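Local structure of mandelate racemase / muconate lactonizing enzyme family protein (Agrobacterium tumefaciens, 4DX3) at residues A[113-118]-A[366-371]; A[159-164]-A[205-210]. The protein belongs to the mandelate racemase / muconate lactonizing enzyme branch of the enolase superfamily and is probably a racemase or lyase. All coordinates share one frame; numbering follows the deposited sequence.

Overall arrangement
Contact 1 pairs strand 115-118, the first of the barrel, with strand 367-369, far along the chain. Contact 2 packs helix 156-165, which follows strand 115-118, against the C-terminal end of helix 190-207. Both segments of contact 2 fall between the two segments of contact 1 in the chain; the contacts' centres are about 20 Å apart and their nearest atoms about 6 Å. Both are partly buried, but contact 1 is nearer the chain centre, about 15 Å away against 26 Å for contact 2. Backbone bonds and one threonine hydroxyl bond carry the strand pair, with Met367 packed on Glu114, whereas the outer helix pair has no hydrogen bond across it and relies on methyl groups and one imidazole face.

Contact 1: residues A[113-118]-A[366-371]; sequences REIRTY and GMITVP
Gly366, with positive phi just before strand 367-369, opens the pairing by accepting a backbone bond from Thr117 (N to O 2.9 Å), and the CG2 methyl of Thr117 rests 3.4 Å from the Gly366 carbonyl oxygen. Met367 pairs with Arg116 without hydrogen bonds. The thioether, bent at both chi2 and chi3, folds back over the neighbouring strand: SD lies 3.7 Å from Arg116 CA, and CE reaches Glu114 CG at the same separation. Glu114 crosses Met367 at about a right angle, its OE1 3.4 Å from Met367 CB. Ile368 and Ile115 form the antiparallel hydrogen-bonded pair. Strand 115-118 is the first of the enolase-type (β/α)7β barrel and runs parallel beside the last, 342-343; strand 367-369, itself antiparallel to 362-364, adds to the barrel at 115-118. The bond from Ile368 N to Ile115 O is 2.8 Å and nearly straight (168°), and Ile115 N returns one to Ile368 O. On the face opposite Met367, their CG2 methyls meet at 3.7 Å. Thr369 ends the pairing through its side chain: with OG1 anti to the backbone N (chi1 -166°), the hydroxyl donates to Arg113 O at 2.6 Å, almost in line with the carbonyl bond.

Contact 2: residues A[159-164]-A[205-210]; sequences LAHSLL and KAVGDK
The imidazole of His161 has Val207 CG1 over one face, 4.1 Å from the ring centroid and 21° off the normal, a CH-pi contact displaced toward the ring's rim. Ala206 O approaches the same ring obliquely, 3.5 Å from CE1, and the Ala206 methyl lies 3.8 Å from NE2. The side chains of His161 and Val207 run past one another in opposite directions.

Val207 is the centre of the apolar packing. Its CG1, anti to the carbonyl carbon (chi1 -58°), also meets Leu164 CD1 at 3.6 Å and Ala160 CB at 4.1 Å, which sets one methyl against Ala160 and His161, and against Leu164 one turn further along the facing helix. Leu164 continues the contact past the helix end: CD1 packs on Lys210 CB at 3.8 Å, while CD2 lies near the Lys210 carbonyl oxygen.

Gly208, with positive phi, is where the chain leaves helix 190-207. Beyond it Lys210 curls back, bent at chi3 and chi4, and its NZ donates to Val207 O at 3.1 Å from above the carbonyl plane. Lys210 N bonds to that oxygen from the opposite face, so two donors reach Val207 O.

The two helices are neighbours on the outside of the enolase-type barrel domain. Ala160 also touches Met171 of strand 170-173, the strand that follows helix 156-165, and helix 190-207 leads through this turn into the adjacent parallel strand 212-216.

Contact 1: residues A[113-118]-A[366-371]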
loop_
_atom_site.group_PDB
_atom_site.type_symbol
_atom_site.label_atom_id
_atom_site.label_comp_id
_atom_site.label_asym_id
_atom_site.label_seq_id
_atom_site.Cartn_x
_atom_site.Cartn_y
_atom_site.Cartn_z
ATOM N N ARG A 113 25.054 -34.783 -3.089
ATOM C CA ARG A 113 26.463 -35.164 -2.962
ATOM C C ARG A 113 27.352 -34.323 -3.878
ATOM O O ARG A 113 28.574 -34.276 -3.718
ATOM C CB ARG A 113 26.654 -36.652 -3.255
ATOM C CG ARG A 113 25.782 -37.581 -2.412
ATOM C CD ARG A 113 26.266 -37.702 -0.971
ATOM N NE ARG A 113 25.412 -38.601 -0.195
ATOM C CZ ARG A 113 25.522 -38.803 1.115
ATOM N NH1 ARG A 113 26.457 -38.171 1.811
ATOM N NH2 ARG A 113 24.694 -39.640 1.731
ATOM N N GLU A 114 26.724 -33.668 -4.845
ATOM C CA GLU A 114 27.427 -32.776 -5.759
ATOM C C GLU A 114 26.422 -31.755 -6.277
ATOM O O GLU A 114 25.210 -31.960 -6.174
ATOM C CB GLU A 114 28.075 -33.561 -6.912
ATOM C CG GLU A 114 27.088 -34.339 -7.767
ATOM C CD GLU A 114 27.773 -35.156 -8.858
ATOM O OE1 GLU A 114 29.018 -35.077 -8.985
ATOM O OE2 GLU A 114 27.063 -35.877 -9.591
ATOM N N ILE A 115 26.911 -30.650 -6.820
ATOM C CA ILE A 115 25.999 -29.638 -7.339
ATOM C C ILE A 115 26.518 -29.080 -8.657
ATOM O O ILE A 115 27.726 -29.033 -8.895
ATOM C CB ILE A 115 25.756 -28.515 -6.312
ATOM C CG1 ILE A 115 24.602 -27.605 -6.759
ATOM C CG2 ILE A 115 27.038 -27.731 -6.079
ATOM C CD1 ILE A 115 24.211 -26.547 -5.749
ATOM N N ARG A 116 25.593 -28.678 -9.516
ATOM C CA ARG A 116 25.939 -28.078 -10.791
ATOM C C ARG A 116 26.822 -26.848 -10.571
ATOM O O ARG A 116 26.613 -26.088 -9.619
ATOM C CB ARG A 116 24.644 -27.674 -11.483
ATOM C CG ARG A 116 24.795 -27.166 -12.868
ATOM C CD ARG A 116 23.424 -26.869 -13.429
ATOM N NE ARG A 116 23.532 -26.143 -14.679
ATOM C CZ ARG A 116 22.856 -25.041 -14.966
ATOM N NH1 ARG A 116 21.988 -24.530 -14.095
ATOM N NH2 ARG A 116 23.035 -24.461 -16.137
ATOM N N THR A 117 27.819 -26.659 -11.433
ATOM C CA THR A 117 28.670 -25.473 -11.334
ATOM C C THR A 117 28.468 -24.552 -12.534
ATOM O O THR A 117 27.869 -24.958 -13.533
ATOM C CB THR A 117 30.165 -25.846 -11.167
ATOM O OG1 THR A 117 30.925 -24.681 -10.811
ATOM C CG2 THR A 117 30.734 -26.448 -12.445
ATOM N N TYR A 118 28.920 -23.301 -12.418
ATOM C CA TYR A 118 29.036 -22.420 -13.593
ATOM C C TYR A 118 30.387 -21.719 -13.603
ATOM O O TYR A 118 31.011 -21.556 -12.553
ATOM C CB TYR A 118 27.878 -21.408 -13.679
ATOM C CG TYR A 118 27.910 -20.228 -12.714
ATOM C CD1 TYR A 118 28.534 -19.027 -13.063
ATOM C CD2 TYR A 118 27.271 -20.292 -11.488
ATOM C CE1 TYR A 118 28.538 -17.943 -12.198
ATOM C CE2 TYR A 118 27.268 -19.220 -10.615
ATOM C CZ TYR A 118 27.903 -18.046 -10.975
ATOM O OH TYR A 118 27.905 -16.982 -10.102
ATOM N N GLY A 366 30.900 -31.066 -14.989
ATOM C CA GLY A 366 30.108 -29.894 -14.661
ATOM C C GLY A 366 29.483 -29.872 -13.275
ATOM O O GLY A 366 28.639 -29.015 -12.988
ATOM N N MET A 367 29.888 -30.806 -12.413
ATOM C CA MET A 367 29.380 -30.851 -11.046
ATOM C C MET A 367 30.536 -30.715 -10.063
ATOM O O MET A 367 31.610 -31.275 -10.290
ATOM C CB MET A 367 28.676 -32.184 -10.787
ATOM C CG MET A 367 27.685 -32.582 -11.851
ATOM S SD MET A 367 26.194 -31.596 -11.811
ATOM C CE MET A 367 25.385 -32.256 -10.355
ATOM N N ILE A 368 30.312 -29.998 -8.968
ATOM C CA ILE A 368 31.359 -29.799 -7.972
ATOM C C ILE A 368 30.984 -30.436 -6.630
ATOM O O ILE A 368 29.806 -30.470 -6.253
ATOM C CB ILE A 368 31.694 -28.290 -7.810
ATOM C CG1 ILE A 368 32.932 -28.084 -6.933
ATOM C CG2 ILE A 368 30.497 -27.516 -7.271
ATOM C CD1 ILE A 368 33.485 -26.661 -6.980
ATOM N N THR A 369 31.984 -30.955 -5.920
ATOM C CA THR A 369 31.758 -31.516 -4.590
ATOM C C THR A 369 32.920 -31.144 -3.681
ATOM O O THR A 369 33.949 -30.653 -4.157
ATOM C CB THR A 369 31.578 -33.050 -4.632
ATOM O OG1 THR A 369 31.042 -33.505 -3.379
ATOM C CG2 THR A 369 32.903 -33.739 -4.904
ATOM N N VAL A 370 32.757 -31.380 -2.382
ATOM C CA VAL A 370 33.764 -30.997 -1.398
ATOM C C VAL A 370 34.896 -32.013 -1.355
ATOM O O VAL A 370 34.713 -33.170 -1.735
ATOM C CB VAL A 370 33.160 -30.865 0.018
ATOM C CG1 VAL A 370 32.134 -29.721 0.070
ATOM C CG2 VAL A 370 32.541 -32.187 0.475
ATOM N N PRO A 371 36.084 -31.582 -0.901
ATOM C CA PRO A 371 37.126 -32.586 -0.662
ATOM C C PRO A 371 36.740 -33.388 0.573
ATOM O O PRO A 371 36.010 -32.885 1.416
ATOM C CB PRO A 371 38.368 -31.741 -0.381
ATOM C CG PRO A 371 37.836 -30.440 0.140
ATOM C CD PRO A 371 36.524 -30.215 -0.562
#

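Contact 2: residues A[159-164]-A[205-210]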
loop_
_atom_site.group_PDB
_atom_site.type_symbol
_atom_site.label_atom_id
_atom_site.label_comp_id
_atom_site.label_asym_id
_atom_site.label_seq_id
_atom_site.Cartn_x
_atom_site.Cartn_y
_atom_site.Cartn_z
ATOM N N LEU A 159 34.292 -20.328 -26.174
ATOM C CA LEU A 159 34.234 -20.618 -24.752
ATOM C C LEU A 159 32.988 -21.448 -24.455
ATOM O O LEU A 159 33.053 -22.460 -23.750
ATOM C CB LEU A 159 34.216 -19.320 -23.942
ATOM C CG LEU A 159 34.122 -19.483 -22.426
ATOM C CD1 LEU A 159 35.198 -20.426 -21.917
ATOM C CD2 LEU A 159 34.213 -18.139 -21.722
ATOM N N ALA A 160 31.858 -21.024 -25.012
ATOM C CA ALA A 160 30.597 -21.730 -24.815
ATOM C C ALA A 160 30.674 -23.199 -25.257
ATOM O O ALA A 160 30.237 -24.095 -24.522
ATOM C CB ALA A 160 29.467 -21.009 -25.536
ATOM N N HIS A 161 31.214 -23.437 -26.451
ATOM C CA HIS A 161 31.401 -24.792 -26.976
ATOM C C HIS A 161 32.253 -25.615 -26.024
ATOM O O HIS A 161 31.941 -26.769 -25.723
ATOM C CB HIS A 161 32.127 -24.752 -28.328
ATOM C CG HIS A 161 31.216 -24.714 -29.515
ATOM N ND1 HIS A 161 30.215 -25.641 -29.714
ATOM C CD2 HIS A 161 31.169 -23.873 -30.574
ATOM C CE1 HIS A 161 29.580 -25.361 -30.840
ATOM N NE2 HIS A 161 30.140 -24.295 -31.383
ATOM N N SER A 162 33.352 -25.014 -25.580
ATOM C CA SER A 162 34.310 -25.699 -24.726
ATOM C C SER A 162 33.668 -26.090 -23.397
ATOM O O SER A 162 33.825 -27.225 -22.931
ATOM C CB SER A 162 35.524 -24.804 -24.480
ATOM O OG SER A 162 36.483 -25.460 -23.676
ATOM N N LEU A 163 32.944 -25.151 -22.794
ATOM C CA LEU A 163 32.258 -25.421 -21.537
ATOM C C LEU A 163 31.272 -26.580 -21.666
ATOM O O LEU A 163 31.249 -27.475 -20.817
ATOM C CB LEU A 163 31.542 -24.167 -21.027
ATOM C CG LEU A 163 32.450 -23.050 -20.522
ATOM C CD1 LEU A 163 31.619 -21.847 -20.122
ATOM C CD2 LEU A 163 33.259 -23.535 -19.336
ATOM N N LEU A 164 30.460 -26.566 -22.724
ATOM C CA LEU A 164 29.457 -27.614 -22.924
ATOM C C LEU A 164 30.092 -28.992 -23.044
ATOM O O LEU A 164 29.559 -29.979 -22.530
ATOM C CB LEU A 164 28.620 -27.345 -24.173
ATOM C CG LEU A 164 27.518 -26.299 -24.094
ATOM C CD1 LEU A 164 26.784 -26.261 -25.421
ATOM C CD2 LEU A 164 26.553 -26.615 -22.959
ATOM N N LYS A 205 24.297 -18.223 -31.480
ATOM C CA LYS A 205 24.569 -18.780 -32.806
ATOM C C LYS A 205 25.349 -20.090 -32.710
ATOM O O LYS A 205 25.128 -21.016 -33.486
ATOM C CB LYS A 205 25.324 -17.775 -33.683
ATOM C CG LYS A 205 25.733 -18.336 -35.044
ATOM C CD LYS A 205 26.267 -17.254 -35.966
ATOM C CE LYS A 205 26.458 -17.772 -37.395
ATOM N NZ LYS A 205 27.656 -18.653 -37.545
ATOM N N ALA A 206 26.249 -20.166 -31.736
ATOM C CA ALA A 206 27.129 -21.325 -31.590
ATOM C C ALA A 206 26.448 -22.526 -30.935
ATOM O O ALA A 206 26.557 -23.655 -31.430
ATOM C CB ALA A 206 28.353 -20.944 -30.801
ATOM N N VAL A 207 25.759 -22.284 -29.823
ATOM C CA VAL A 207 25.242 -23.382 -29.004
ATOM C C VAL A 207 23.736 -23.328 -28.759
ATOM O O VAL A 207 23.189 -24.209 -28.091
ATOM C CB VAL A 207 25.983 -23.492 -27.653
ATOM C CG1 VAL A 207 27.480 -23.689 -27.874
ATOM C CG2 VAL A 207 25.714 -22.264 -26.786
ATOM N N GLY A 208 23.071 -22.314 -29.306
ATOM C CA GLY A 208 21.629 -22.200 -29.162
ATOM C C GLY A 208 21.178 -22.178 -27.711
ATOM O O GLY A 208 21.776 -21.488 -26.882
ATOM N N ASP A 209 20.146 -22.963 -27.405
ATOM C CA ASP A 209 19.514 -22.946 -26.088
ATOM C C ASP A 209 20.210 -23.841 -25.066
ATOM O O ASP A 209 19.712 -24.019 -23.957
ATOM C CB ASP A 209 18.029 -23.342 -26.205
ATOM C CG ASP A 209 17.829 -24.828 -26.532
ATOM O OD1 ASP A 209 18.813 -25.519 -26.878
ATOM O OD2 ASP A 209 16.673 -25.311 -26.455
ATOM N N LYS A 210 21.355 -24.408 -25.432
ATOM C CA LYS A 210 22.008 -25.394 -24.568
ATOM C C LYS A 210 22.752 -24.788 -23.379
ATOM O O LYS A 210 23.100 -25.491 -22.423
ATOM C CB LYS A 210 22.947 -26.278 -25.392
ATOM C CG LYS A 210 22.213 -27.199 -26.365
ATOM C CD LYS A 210 23.150 -28.210 -27.018
ATOM C CE LYS A 210 23.966 -27.570 -28.121
ATOM N NZ LYS A 210 23.099 -27.108 -29.243
#